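PDB 4HYZ: uncharacterized protein from Ruminococcus gnavus, which is of unknown function but belongs to the DUF3887 family of the NTF2 clan and is probably exported, perhaps as a lipoprotein. Local coordinates for residues G10-I24 against Y99-F112. Sequence-based numbering, arbitrary orientation. Where two conformers were deposited one is given.
Sequences GFDKETVRKQAMEDI and YSLAYDEDMNLVSF. With SO4 (sulfate ion), chain D; SO4 (sulfate ion), chain K; SO4 (sulfate ion), chain M.
Y103, near the end of strand 95-103, points at helix 13-24. Its CB lies 4.1 Å from CE2 of F11. Farther out, the ring carries CE of M107, a selenomethionine, over the centre of one face, while V16 CG1 makes a looser contact with Y103 CE2. Y103 CE1 meets Q19 CG at 3.5 Å, and the hydroxyl passes close to CA of A20 before donating to D23 OD2 (2.7 Å). OD2 lies at the edge of the Y103 ring, and the hydroxyl meets it from 41° above the carboxylate plane. D23 OD1 receives Q19 NE2 and pairs with R38, so the carboxylate is gripped through both oxygens.

M107 closes the type I turn 104-107. Bends at chi2 and chi3 fold its chain back, placing CE against Q19 CB (3.5 Å) and SE at the edge of the F11 ring, a Met-aromatic contact. That ring abuts the turn: F11 CE2 comes within 3.2 Å of D104 O, and the E105 carboxylate leans over one face, 31° from parallel. An alanine in place of F11 would probably open a gap between the turn and the start of helix 13-24 and take away one of the two rings M107 packs against.

At the other end, I24 lays CG1 over one face of Y99 in a CH-pi contact, 4.2 Å from the ring centroid, and L101 CD2 packs on A20. The axes of helix 13-24 and strand 99-103 approach to 9.8 Å, at 118°, consistent with the helix-on-curved-sheet packing of NTF2-like folds. A largely apolar seam, dotted with carboxylate and carbonyl oxygens, joins the helix to strand and turn, and its single direct hydrogen bond, Y103 to D23, probably fixes the tyrosine's orientation while R38 is likely to keep the aspartate charged.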
loop_
_atom_site.group_PDB
_atom_site.type_symbol
_atom_site.label_atom_id
_atom_site.label_comp_id
_atom_site.label_asym_id
_atom_site.label_seq_id
_atom_site.Cartn_x
_atom_site.Cartn_y
_atom_site.Cartn_z
ATOM N N GLY A 10 0.192 -1.081 -17.282
ATOM C CA GLY A 10 0.179 -2.142 -18.284
ATOM C C GLY A 10 -0.335 -3.467 -17.762
ATOM O O GLY A 10 -0.547 -4.381 -18.543
ATOM N N PHE A 11 -0.476 -3.603 -16.440
ATOM C CA PHE A 11 -1.029 -4.809 -15.828
ATOM C C PHE A 11 -2.454 -4.533 -15.342
ATOM O O PHE A 11 -2.771 -3.400 -14.987
ATOM C CB PHE A 11 -0.175 -5.267 -14.626
ATOM C CG PHE A 11 1.188 -5.800 -14.953
ATOM C CD1 PHE A 11 2.292 -4.946 -15.003
ATOM C CD2 PHE A 11 1.388 -7.165 -15.167
ATOM C CE1 PHE A 11 3.563 -5.436 -15.296
ATOM C CE2 PHE A 11 2.669 -7.657 -15.479
ATOM C CZ PHE A 11 3.749 -6.791 -15.533
ATOM N N ASP A 12 -3.319 -5.552 -15.288
ATOM C CA ASP A 12 -4.633 -5.284 -14.700
ATOM C C ASP A 12 -4.989 -6.440 -13.804
ATOM O O ASP A 12 -4.564 -7.566 -14.046
ATOM C CB ASP A 12 -5.712 -4.938 -15.730
ATOM C CG ASP A 12 -6.247 -6.111 -16.444
ATOM O OD1 ASP A 12 -5.641 -6.499 -17.457
ATOM O OD2 ASP A 12 -7.255 -6.681 -15.966
ATOM N N LYS A 13 -5.720 -6.151 -12.735
ATOM C CA LYS A 13 -6.015 -7.109 -11.660
ATOM C C LYS A 13 -6.673 -8.403 -12.143
ATOM O O LYS A 13 -6.200 -9.475 -11.799
ATOM C CB LYS A 13 -6.883 -6.470 -10.574
ATOM C CG LYS A 13 -6.157 -5.410 -9.758
ATOM C CD LYS A 13 -7.098 -4.859 -8.710
ATOM C CE LYS A 13 -6.704 -3.488 -8.205
ATOM N NZ LYS A 13 -7.746 -2.905 -7.289
ATOM N N GLU A 14 -7.743 -8.293 -12.917
ATOM C CA GLU A 14 -8.515 -9.409 -13.449
ATOM C C GLU A 14 -7.619 -10.348 -14.287
ATOM O O GLU A 14 -7.667 -11.546 -14.068
ATOM C CB GLU A 14 -9.690 -8.837 -14.281
ATOM C CG GLU A 14 -10.804 -9.807 -14.632
ATOM C CD GLU A 14 -11.826 -9.309 -15.651
ATOM O OE1 GLU A 14 -11.594 -8.254 -16.289
ATOM O OE2 GLU A 14 -12.839 -10.018 -15.851
ATOM N N THR A 15 -6.772 -9.810 -15.187
ATOM C CA THR A 15 -5.855 -10.599 -16.020
ATOM C C THR A 15 -4.849 -11.326 -15.128
ATOM O O THR A 15 -4.569 -12.500 -15.353
ATOM C CB THR A 15 -5.137 -9.683 -17.020
ATOM O OG1 THR A 15 -6.135 -9.065 -17.791
ATOM C CG2 THR A 15 -4.195 -10.434 -17.973
ATOM N N VAL A 16 -4.302 -10.615 -14.134
ATOM C CA VAL A 16 -3.297 -11.179 -13.244
ATOM C C VAL A 16 -3.913 -12.280 -12.389
ATOM O O VAL A 16 -3.309 -13.345 -12.315
ATOM C CB VAL A 16 -2.602 -10.099 -12.391
ATOM C CG1 VAL A 16 -1.721 -10.727 -11.282
ATOM C CG2 VAL A 16 -1.773 -9.190 -13.300
ATOM N N ARG A 17 -5.099 -12.043 -11.784
ATOM C CA ARG A 17 -5.774 -13.045 -10.957
ATOM C C ARG A 17 -6.074 -14.296 -11.791
ATOM O O ARG A 17 -5.796 -15.391 -11.347
ATOM C CB ARG A 17 -7.068 -12.479 -10.326
ATOM C CG ARG A 17 -7.861 -13.498 -9.476
ATOM C CD ARG A 17 -9.154 -12.930 -8.909
ATOM N NE ARG A 17 -10.105 -13.983 -8.511
ATOM C CZ ARG A 17 -11.150 -14.369 -9.240
ATOM N NH1 ARG A 17 -11.382 -13.818 -10.423
ATOM N NH2 ARG A 17 -11.953 -15.334 -8.803
ATOM N N LYS A 18 -6.610 -14.123 -13.012
ATOM C CA LYS A 18 -6.972 -15.210 -13.895
ATOM C C LYS A 18 -5.731 -16.049 -14.261
ATOM O O LYS A 18 -5.801 -17.291 -14.164
ATOM C CB LYS A 18 -7.732 -14.704 -15.133
ATOM C CG LYS A 18 -8.218 -15.823 -16.051
ATOM C CD LYS A 18 -8.823 -15.282 -17.343
ATOM C CE LYS A 18 -9.491 -16.359 -18.186
ATOM N NZ LYS A 18 -8.531 -17.035 -19.109
ATOM N N GLN A 19 -4.602 -15.393 -14.606
ATOM C CA GLN A 19 -3.363 -16.102 -14.952
ATOM C C GLN A 19 -2.761 -16.813 -13.751
ATOM O O GLN A 19 -2.235 -17.908 -13.920
ATOM C CB GLN A 19 -2.317 -15.155 -15.570
ATOM C CG GLN A 19 -1.143 -15.911 -16.214
ATOM C CD GLN A 19 -1.576 -16.693 -17.426
ATOM O OE1 GLN A 19 -1.979 -16.114 -18.430
ATOM N NE2 GLN A 19 -1.636 -18.020 -17.317
ATOM N N ALA A 20 -2.830 -16.192 -12.544
ATOM C CA ALA A 20 -2.286 -16.773 -11.315
ATOM C C ALA A 20 -3.059 -18.057 -10.963
ATOM O O ALA A 20 -2.458 -19.062 -10.594
ATOM C CB ALA A 20 -2.368 -15.764 -10.164
HETATM N N MSE A 21 -4.389 -18.025 -11.105
HETATM C CA MSE A 21 -5.208 -19.216 -10.826
HETATM C C MSE A 21 -4.872 -20.355 -11.803
HETATM O O MSE A 21 -4.725 -21.515 -11.384
HETATM C CB MSE A 21 -6.690 -18.873 -10.886
HETATM C CG MSE A 21 -7.117 -17.948 -9.748
HETATM SE SE MSE A 21 -9.040 -17.748 -9.749
HETATM C CE MSE A 21 -9.272 -16.618 -11.345
ATOM N N GLU A 22 -4.691 -20.016 -13.087
ATOM C CA GLU A 22 -4.310 -21.013 -14.117
ATOM C C GLU A 22 -2.922 -21.562 -13.859
ATOM O O GLU A 22 -2.720 -22.753 -13.934
ATOM C CB GLU A 22 -4.352 -20.383 -15.505
ATOM C CG GLU A 22 -5.760 -20.278 -16.025
ATOM C CD GLU A 22 -5.977 -19.296 -17.148
ATOM O OE1 GLU A 22 -5.057 -18.504 -17.454
ATOM O OE2 GLU A 22 -7.113 -19.264 -17.664
ATOM N N ASP A 23 -1.968 -20.688 -13.520
ATOM C CA ASP A 23 -0.587 -21.086 -13.269
ATOM C C ASP A 23 -0.457 -21.940 -11.998
ATOM O O ASP A 23 0.388 -22.831 -11.959
ATOM C CB ASP A 23 0.324 -19.850 -13.229
ATOM C CG ASP A 23 0.483 -19.212 -14.604
ATOM O OD1 ASP A 23 0.003 -19.811 -15.609
ATOM O OD2 ASP A 23 1.051 -18.108 -14.682
ATOM N N ILE A 24 -1.295 -21.697 -10.974
ATOM C CA ILE A 24 -1.252 -22.526 -9.758
ATOM C C ILE A 24 -1.859 -23.902 -10.091
ATOM O O ILE A 24 -1.345 -24.911 -9.618
ATOM C CB ILE A 24 -1.911 -21.846 -8.534
ATOM C CG1 ILE A 24 -1.017 -20.687 -8.055
ATOM C CG2 ILE A 24 -2.201 -22.852 -7.390
ATOM C CD1 ILE A 24 -1.772 -19.639 -7.239
ATOM N N TYR A 99 0.295 -18.041 -2.014
ATOM C CA TYR A 99 1.245 -18.126 -3.122
ATOM C C TYR A 99 1.668 -16.735 -3.578
ATOM O O TYR A 99 0.819 -15.852 -3.648
ATOM C CB TYR A 99 0.618 -18.864 -4.310
ATOM C CG TYR A 99 0.630 -20.372 -4.233
ATOM C CD1 TYR A 99 -0.300 -21.057 -3.449
ATOM C CD2 TYR A 99 1.438 -21.120 -5.080
ATOM C CE1 TYR A 99 -0.388 -22.449 -3.476
ATOM C CE2 TYR A 99 1.370 -22.511 -5.104
ATOM C CZ TYR A 99 0.453 -23.171 -4.304
ATOM O OH TYR A 99 0.373 -24.537 -4.336
ATOM N N SER A 100 2.948 -16.552 -3.939
ATOM C CA SER A 100 3.471 -15.286 -4.490
ATOM C C SER A 100 3.953 -15.541 -5.898
ATOM O O SER A 100 4.883 -16.320 -6.089
ATOM C CB SER A 100 4.611 -14.725 -3.644
ATOM O OG SER A 100 4.153 -14.517 -2.327
ATOM N N LEU A 101 3.311 -14.902 -6.867
ATOM C CA LEU A 101 3.627 -15.014 -8.282
ATOM C C LEU A 101 3.930 -13.656 -8.832
ATOM O O LEU A 101 3.280 -12.684 -8.453
ATOM C CB LEU A 101 2.439 -15.641 -9.066
ATOM C CG LEU A 101 2.321 -17.167 -9.077
ATOM C CD1 LEU A 101 2.017 -17.727 -7.691
ATOM C CD2 LEU A 101 1.212 -17.610 -10.001
ATOM N N ALA A 102 4.890 -13.580 -9.746
ATOM C CA ALA A 102 5.244 -12.332 -10.405
ATOM C C ALA A 102 5.341 -12.574 -11.891
ATOM O O ALA A 102 5.771 -13.644 -12.320
ATOM C CB ALA A 102 6.546 -11.761 -9.838
ATOM N N TYR A 103 4.940 -11.578 -12.670
ATOM C CA TYR A 103 4.881 -11.643 -14.119
ATOM C C TYR A 103 5.609 -10.516 -14.779
ATOM O O TYR A 103 5.636 -9.392 -14.260
ATOM C CB TYR A 103 3.391 -11.558 -14.568
ATOM C CG TYR A 103 2.574 -12.767 -14.155
ATOM C CD1 TYR A 103 2.613 -13.946 -14.898
ATOM C CD2 TYR A 103 1.783 -12.745 -13.001
ATOM C CE1 TYR A 103 1.858 -15.061 -14.530
ATOM C CE2 TYR A 103 1.009 -13.849 -12.633
ATOM C CZ TYR A 103 1.064 -15.011 -13.395
ATOM O OH TYR A 103 0.363 -16.134 -13.037
ATOM N N ASP A 104 6.079 -10.777 -16.000
ATOM C CA ASP A 104 6.565 -9.697 -16.838
ATOM C C ASP A 104 5.324 -9.165 -17.606
ATOM O O ASP A 104 4.209 -9.723 -17.458
ATOM C CB ASP A 104 7.733 -10.147 -17.741
ATOM C CG ASP A 104 7.431 -11.156 -18.835
ATOM O OD1 ASP A 104 6.244 -11.544 -18.997
ATOM O OD2 ASP A 104 8.352 -11.494 -19.579
ATOM N N GLU A 105 5.492 -8.100 -18.407
ATOM C CA GLU A 105 4.357 -7.495 -19.114
ATOM C C GLU A 105 3.711 -8.461 -20.126
ATOM O O GLU A 105 2.526 -8.287 -20.434
ATOM C CB GLU A 105 4.771 -6.184 -19.813
ATOM C CG GLU A 105 5.004 -5.032 -18.839
ATOM C CD GLU A 105 3.796 -4.219 -18.404
ATOM O OE1 GLU A 105 2.659 -4.594 -18.766
ATOM O OE2 GLU A 105 3.985 -3.232 -17.651
ATOM N N ASP A 106 4.474 -9.473 -20.627
ATOM C CA ASP A 106 3.933 -10.496 -21.545
ATOM C C ASP A 106 3.137 -11.558 -20.794
ATOM O O ASP A 106 2.672 -12.515 -21.403
ATOM C CB ASP A 106 5.041 -11.149 -22.386
ATOM C CG ASP A 106 5.621 -10.220 -23.435
ATOM O OD1 ASP A 106 5.029 -9.144 -23.673
ATOM O OD2 ASP A 106 6.663 -10.569 -24.024
HETATM N N MSE A 107 3.001 -11.408 -19.460
HETATM C CA MSE A 107 2.199 -12.290 -18.586
HETATM C C MSE A 107 2.777 -13.703 -18.479
HETATM O O MSE A 107 2.042 -14.703 -18.288
HETATM C CB MSE A 107 0.706 -12.294 -18.999
HETATM C CG MSE A 107 0.000 -10.961 -18.619
HETATM SE SE MSE A 107 0.132 -10.525 -16.715
HETATM C CE MSE A 107 -0.651 -12.110 -15.899
ATOM N N ASN A 108 4.117 -13.760 -18.491
ATOM C CA ASN A 108 4.836 -15.020 -18.244
ATOM C C ASN A 108 5.490 -14.902 -16.870
ATOM O O ASN A 108 5.831 -13.810 -16.472
ATOM C CB ASN A 108 5.825 -15.295 -19.344
ATOM C CG ASN A 108 5.123 -15.482 -20.662
ATOM O OD1 ASN A 108 4.141 -16.210 -20.775
ATOM N ND2 ASN A 108 5.626 -14.859 -21.697
ATOM N N LEU A 109 5.623 -15.993 -16.136
ATOM C CA LEU A 109 6.183 -15.941 -14.780
ATOM C C LEU A 109 7.658 -15.542 -14.719
ATOM O O LEU A 109 8.471 -15.976 -15.534
ATOM C CB LEU A 109 6.030 -17.301 -14.080
ATOM C CG LEU A 109 4.605 -17.773 -13.776
ATOM C CD1 LEU A 109 4.606 -19.296 -13.482
ATOM C CD2 LEU A 109 3.998 -16.985 -12.604
ATOM N N VAL A 110 8.002 -14.748 -13.693
ATOM C CA VAL A 110 9.401 -14.425 -13.404
ATOM C C VAL A 110 9.715 -14.996 -12.020
ATOM O O VAL A 110 10.875 -15.091 -11.631
ATOM C CB VAL A 110 9.769 -12.916 -13.512
ATOM C CG1 VAL A 110 9.658 -12.422 -14.953
ATOM C CG2 VAL A 110 8.925 -12.060 -12.571
ATOM N N SER A 111 8.664 -15.378 -11.282
ATOM C CA SER A 111 8.780 -15.866 -9.899
ATOM C C SER A 111 7.522 -16.628 -9.509
ATOM O O SER A 111 6.413 -16.237 -9.870
ATOM C CB SER A 111 8.997 -14.687 -8.944
ATOM O OG SER A 111 9.172 -15.153 -7.619
ATOM N N PHE A 112 7.699 -17.695 -8.753
ATOM C CA PHE A 112 6.603 -18.541 -8.287
ATOM C C PHE A 112 7.016 -19.109 -6.957
ATOM O O PHE A 112 7.968 -19.883 -6.915
ATOM C CB PHE A 112 6.289 -19.666 -9.311
ATOM C CG PHE A 112 5.092 -20.541 -8.966
ATOM C CD1 PHE A 112 5.192 -21.539 -8.001
ATOM C CD2 PHE A 112 3.888 -20.402 -9.648
ATOM C CE1 PHE A 112 4.098 -22.349 -7.692
ATOM C CE2 PHE A 112 2.791 -21.215 -9.337
ATOM C CZ PHE A 112 2.896 -22.158 -8.337
HETATM S S SO4 D . 8.655 -13.404 -22.553
HETATM O O1 SO4 D . 9.786 -12.490 -22.482
HETATM O O2 SO4 D . 7.834 -13.024 -23.710
HETATM O O3 SO4 D . 9.158 -14.838 -22.671
HETATM O O4 SO4 D . 7.832 -13.260 -21.383
HETATM S S SO4 K . -5.607 -3.928 -3.938
HETATM O O1 SO4 K . -6.812 -4.226 -4.713
HETATM O O2 SO4 K . -5.988 -3.079 -2.800
HETATM O O3 SO4 K . -4.978 -5.175 -3.435
HETATM O O4 SO4 K . -4.579 -3.219 -4.762
HETATM S S SO4 M . -11.496 -2.436 -8.659
HETATM O O1 SO4 M . -10.870 -3.612 -8.019
HETATM O O2 SO4 M . -12.147 -2.831 -9.906
HETATM O O3 SO4 M . -12.503 -1.909 -7.743
HETATM O O4 SO4 M . -10.489 -1.405 -8.988
HETATM O O HOH W 1 0.835 -6.744 -19.504
#